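Local coordinates for protein aldehyde Dehydrogenase (Burkholderia cenocepacia, PDB 4O6R) that probably oxidises aldehydes to carboxylic acids with NAD(P)+ as the electron acceptor, and binds AMP in its nucleotide pocket, at residues V150-P155 / N175-K180. Residues are numbered along the deposited sequence; the frame is centred on the assembly and turned at random.
Sequences VGQIVP and NTVVLK. With AMP (adenosine monophosphate), chain E.
The carboxamide of Q152 meets V177 and L179 through OE1: V177 CG1 stands over one face, 3.5 Å from that oxygen, while L179 CD1 approaches from beyond the other face and nearer the plane. OE1 has no polar partner in the model, although buried; NE2 is gripped by K166 O and Y476 OH, which fixes the amide's rotation. The amide of N175 instead offers a face to V150, whose CG1 sits above N175 CG at 3.9 Å, while OD1 accepts from G148 N and ND2 donates to Y476 O and A170 O. Five backbone bonds join the strands in parallel, running from V150 N to T176 O (2.9 Å) through K180 N to Q152 O (2.7 Å, 170° at the hydrogen) to V154 N on K180 O (3.2 Å). With helix 159-172 as the connection, this is a beta-alpha-beta unit of the Rossmann-like nucleotide-binding domain expected in aldehyde dehydrogenases. Beyond the strand ends lies AMP, whose ribose O3' donates to V154 O at 2.8 Å. K180 starts with CG anti to the backbone N (chi1 -169°), then bends, carrying NZ to ribose O2' at 3.0 Å and, by a weak bond, to O3'; G211 O and the carboxylate of E183 also hold this ammonium. I153 CD1 abuts the N3-C2 edge of adenine, 3.7 Å from AMP N3 and nearly in the ring plane.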
ATOM      1  N   VAL A 150       6.987 -12.479  21.526  1.00  8.61           N
ATOM      2  CA  VAL A 150       5.821 -11.681  21.893  1.00  8.59           C
ATOM      3  C   VAL A 150       5.004 -12.420  22.930  1.00  8.62           C
ATOM      4  O   VAL A 150       4.847 -13.640  22.856  1.00  8.58           O
ATOM      5  CB  VAL A 150       4.969 -11.263  20.682  1.00  8.53           C
ATOM      6  CG1 VAL A 150       5.814 -10.407  19.723  1.00  8.42           C
ATOM      7  CG2 VAL A 150       4.396 -12.447  19.953  1.00  8.59           C
ATOM      8  N   GLY A 151       4.509 -11.659  23.897  1.00  8.58           N
ATOM      9  CA  GLY A 151       3.717 -12.197  24.973  1.00  8.75           C
ATOM     10  C   GLY A 151       2.266 -11.826  24.731  1.00  8.77           C
ATOM     11  O   GLY A 151       1.979 -10.690  24.319  1.00  8.55           O
ATOM     12  N   GLN A 152       1.365 -12.764  24.997  1.00  8.97           N
ATOM     13  CA  GLN A 152      -0.060 -12.552  24.732  1.00  9.37           C
ATOM     14  C   GLN A 152      -0.887 -13.062  25.889  1.00  9.61           C
ATOM     15  O   GLN A 152      -0.761 -14.208  26.296  1.00  9.72           O
ATOM     16  CB  GLN A 152      -0.461 -13.226  23.417  1.00  9.48           C
ATOM     17  CG  GLN A 152       0.451 -12.839  22.254  1.00  9.64           C
ATOM     18  CD  GLN A 152       0.086 -13.495  20.935  1.00  9.92           C
ATOM     19  OE1 GLN A 152      -0.189 -14.699  20.869  1.00 10.71           O
ATOM     20  NE2 GLN A 152       0.074 -12.709  19.871  1.00  9.86           N
ATOM     21  N   ILE A 153      -1.777 -12.210  26.383  1.00  9.95           N
ATOM     22  CA  ILE A 153      -2.648 -12.524  27.512  1.00 10.32           C
ATOM     23  C   ILE A 153      -4.080 -12.373  27.037  1.00 10.48           C
ATOM     24  O   ILE A 153      -4.457 -11.314  26.558  1.00 10.35           O
ATOM     25  CB  ILE A 153      -2.356 -11.604  28.718  1.00 10.60           C
ATOM     26  CG1 ILE A 153      -0.943 -11.852  29.236  1.00 10.55           C
ATOM     27  CG2 ILE A 153      -3.353 -11.858  29.844  1.00 11.19           C
ATOM     28  CD1 ILE A 153      -0.400 -10.810  30.168  1.00 10.67           C
ATOM     29  N   VAL A 154      -4.866 -13.429  27.276  0.50 10.89           N
ATOM     30  CA  VAL A 154      -6.165 -13.694  26.631  0.50 11.29           C
ATOM     31  C   VAL A 154      -7.247 -13.996  27.693  0.50 11.65           C
ATOM     32  O   VAL A 154      -6.990 -14.810  28.576  0.50 11.87           O
ATOM     33  CB  VAL A 154      -5.992 -14.973  25.759  0.50 11.33           C
ATOM     34  CG1 VAL A 154      -7.258 -15.324  25.027  0.50 11.57           C
ATOM     35  CG2 VAL A 154      -4.829 -14.827  24.783  0.50 11.18           C
ATOM     36  N   PRO A 155      -8.460 -13.369  27.620  1.00 11.84           N
ATOM     37  CA  PRO A 155      -9.466 -13.705  28.583  1.00 12.12           C
ATOM     38  C   PRO A 155     -10.294 -14.949  28.201  1.00 12.38           C
ATOM     39  O   PRO A 155      -9.965 -15.652  27.235  1.00 11.95           O
ATOM     40  CB  PRO A 155     -10.326 -12.448  28.611  1.00 12.40           C
ATOM     41  CG  PRO A 155     -10.269 -11.930  27.245  1.00 12.07           C
ATOM     42  CD  PRO A 155      -8.942 -12.340  26.679  1.00 11.81           C
ATOM     43  N   ASN A 175       7.336 -13.785  14.487  1.00  8.22           N
ATOM     44  CA  ASN A 175       7.605 -13.738  15.930  1.00  8.06           C
ATOM     45  C   ASN A 175       7.426 -15.108  16.531  1.00  8.10           C
ATOM     46  O   ASN A 175       6.712 -15.939  15.978  1.00  8.10           O
ATOM     47  CB  ASN A 175       6.653 -12.797  16.630  1.00  8.08           C
ATOM     48  CG  ASN A 175       6.725 -11.391  16.083  1.00  8.05           C
ATOM     49  OD1 ASN A 175       7.632 -10.639  16.422  1.00  8.20           O
ATOM     50  ND2 ASN A 175       5.773 -11.034  15.207  1.00  8.01           N
ATOM     51  N   THR A 176       8.037 -15.338  17.691  1.00  7.99           N
ATOM     52  CA  THR A 176       7.702 -16.526  18.474  1.00  8.16           C
ATOM     53  C   THR A 176       6.834 -16.043  19.618  1.00  8.01           C
ATOM     54  O   THR A 176       6.778 -14.836  19.912  1.00  7.59           O
ATOM     55  CB  THR A 176       8.939 -17.272  18.980  1.00  8.38           C
ATOM     56  OG1 THR A 176       9.796 -16.354  19.671  1.00  8.62           O
ATOM     57  CG2 THR A 176       9.651 -17.909  17.828  1.00  8.44           C
ATOM     58  N   VAL A 177       6.142 -16.980  20.245  1.00  8.12           N
ATOM     59  CA  VAL A 177       4.982 -16.650  21.063  1.00  8.12           C
ATOM     60  C   VAL A 177       4.979 -17.324  22.421  1.00  8.34           C
ATOM     61  O   VAL A 177       5.246 -18.502  22.523  1.00  8.50           O
ATOM     62  CB  VAL A 177       3.655 -16.988  20.331  1.00  8.24           C
ATOM     63  CG1 VAL A 177       2.455 -16.938  21.272  1.00  8.40           C
ATOM     64  CG2 VAL A 177       3.464 -16.018  19.181  1.00  7.97           C
ATOM     65  N   VAL A 178       4.688 -16.540  23.452  1.00  8.32           N
ATOM     66  CA  VAL A 178       4.338 -17.072  24.760  1.00  8.67           C
ATOM     67  C   VAL A 178       2.941 -16.534  25.043  1.00  8.85           C
ATOM     68  O   VAL A 178       2.752 -15.319  25.154  1.00  8.48           O
ATOM     69  CB  VAL A 178       5.311 -16.622  25.850  1.00  8.60           C
ATOM     70  CG1 VAL A 178       4.885 -17.171  27.190  1.00  8.84           C
ATOM     71  CG2 VAL A 178       6.740 -17.069  25.483  1.00  8.60           C
ATOM     72  N   LEU A 179       1.983 -17.452  25.119  1.00  9.34           N
ATOM     73  CA  LEU A 179       0.610 -17.095  25.286  1.00  9.89           C
ATOM     74  C   LEU A 179       0.104 -17.576  26.662  1.00 10.33           C
ATOM     75  O   LEU A 179       0.248 -18.748  27.021  1.00 10.53           O
ATOM     76  CB  LEU A 179      -0.238 -17.627  24.133  1.00 10.08           C
ATOM     77  CG  LEU A 179      -1.707 -17.148  24.077  1.00 10.59           C
ATOM     78  CD1 LEU A 179      -2.197 -16.964  22.641  1.00 10.79           C
ATOM     79  CD2 LEU A 179      -2.608 -18.128  24.755  1.00 11.11           C
ATOM     80  N   LYS A 180      -0.506 -16.664  27.400  1.00 10.69           N
ATOM     81  CA  LYS A 180      -1.146 -16.981  28.680  1.00 11.38           C
ATOM     82  C   LYS A 180      -2.667 -16.932  28.521  1.00 10.98           C
ATOM     83  O   LYS A 180      -3.273 -15.848  28.581  1.00 10.78           O
ATOM     84  CB  LYS A 180      -0.702 -16.042  29.817  1.00 12.44           C
ATOM     85  CG  LYS A 180      -1.195 -16.585  31.196  1.00 14.04           C
ATOM     86  CD  LYS A 180      -1.676 -15.552  32.193  1.00 15.17           C
ATOM     87  CE  LYS A 180      -3.148 -15.237  32.131  1.00 15.74           C
ATOM     88  NZ  LYS A 180      -4.064 -16.314  32.577  1.00 16.25           N
TER
HETATM   89  P   AMP E 501      -8.832  -9.283  33.502  1.00 46.70           P
HETATM   90  O1P AMP E 501      -8.966  -8.136  32.561  1.00 36.28           O
HETATM   91  O2P AMP E 501      -7.988  -8.922  34.743  1.00 41.48           O
HETATM   92  O3P AMP E 501     -10.171  -9.996  33.766  1.00 51.03           O
HETATM   93  O5' AMP E 501      -7.955 -10.476  32.772  1.00 44.56           O
HETATM   94  C5' AMP E 501      -7.903 -10.916  31.387  1.00 38.35           C
HETATM   95  C4' AMP E 501      -6.630 -11.802  31.241  1.00 38.06           C
HETATM   96  O4' AMP E 501      -5.531 -11.130  31.889  1.00 38.77           O
HETATM   97  C3' AMP E 501      -6.654 -13.196  31.882  1.00 34.77           C
HETATM   98  O3' AMP E 501      -5.971 -14.238  31.113  1.00 29.84           O
HETATM   99  C2' AMP E 501      -6.002 -12.940  33.252  1.00 35.64           C
HETATM  100  O2' AMP E 501      -5.468 -14.092  33.943  1.00 29.73           O
HETATM  101  C1' AMP E 501      -4.936 -11.893  32.938  1.00 36.47           C
HETATM  102  N9  AMP E 501      -4.498 -11.034  34.091  1.00 36.46           N
HETATM  103  C8  AMP E 501      -5.170 -10.766  35.251  1.00 37.66           C
HETATM  104  N7  AMP E 501      -4.422  -9.964  36.077  1.00 40.01           N
HETATM  105  C5  AMP E 501      -3.243  -9.685  35.452  1.00 37.61           C
HETATM  106  C6  AMP E 501      -2.004  -8.897  35.722  1.00 39.32           C
HETATM  107  N6  AMP E 501      -1.833  -8.213  36.861  1.00 43.42           N
HETATM  108  N1  AMP E 501      -1.016  -8.855  34.810  1.00 38.01           N
HETATM  109  C2  AMP E 501      -1.147  -9.532  33.659  1.00 37.09           C
HETATM  110  N3  AMP E 501      -2.230 -10.278  33.347  1.00 34.63           N
HETATM  111  C4  AMP E 501      -3.300 -10.402  34.160  1.00 37.68           C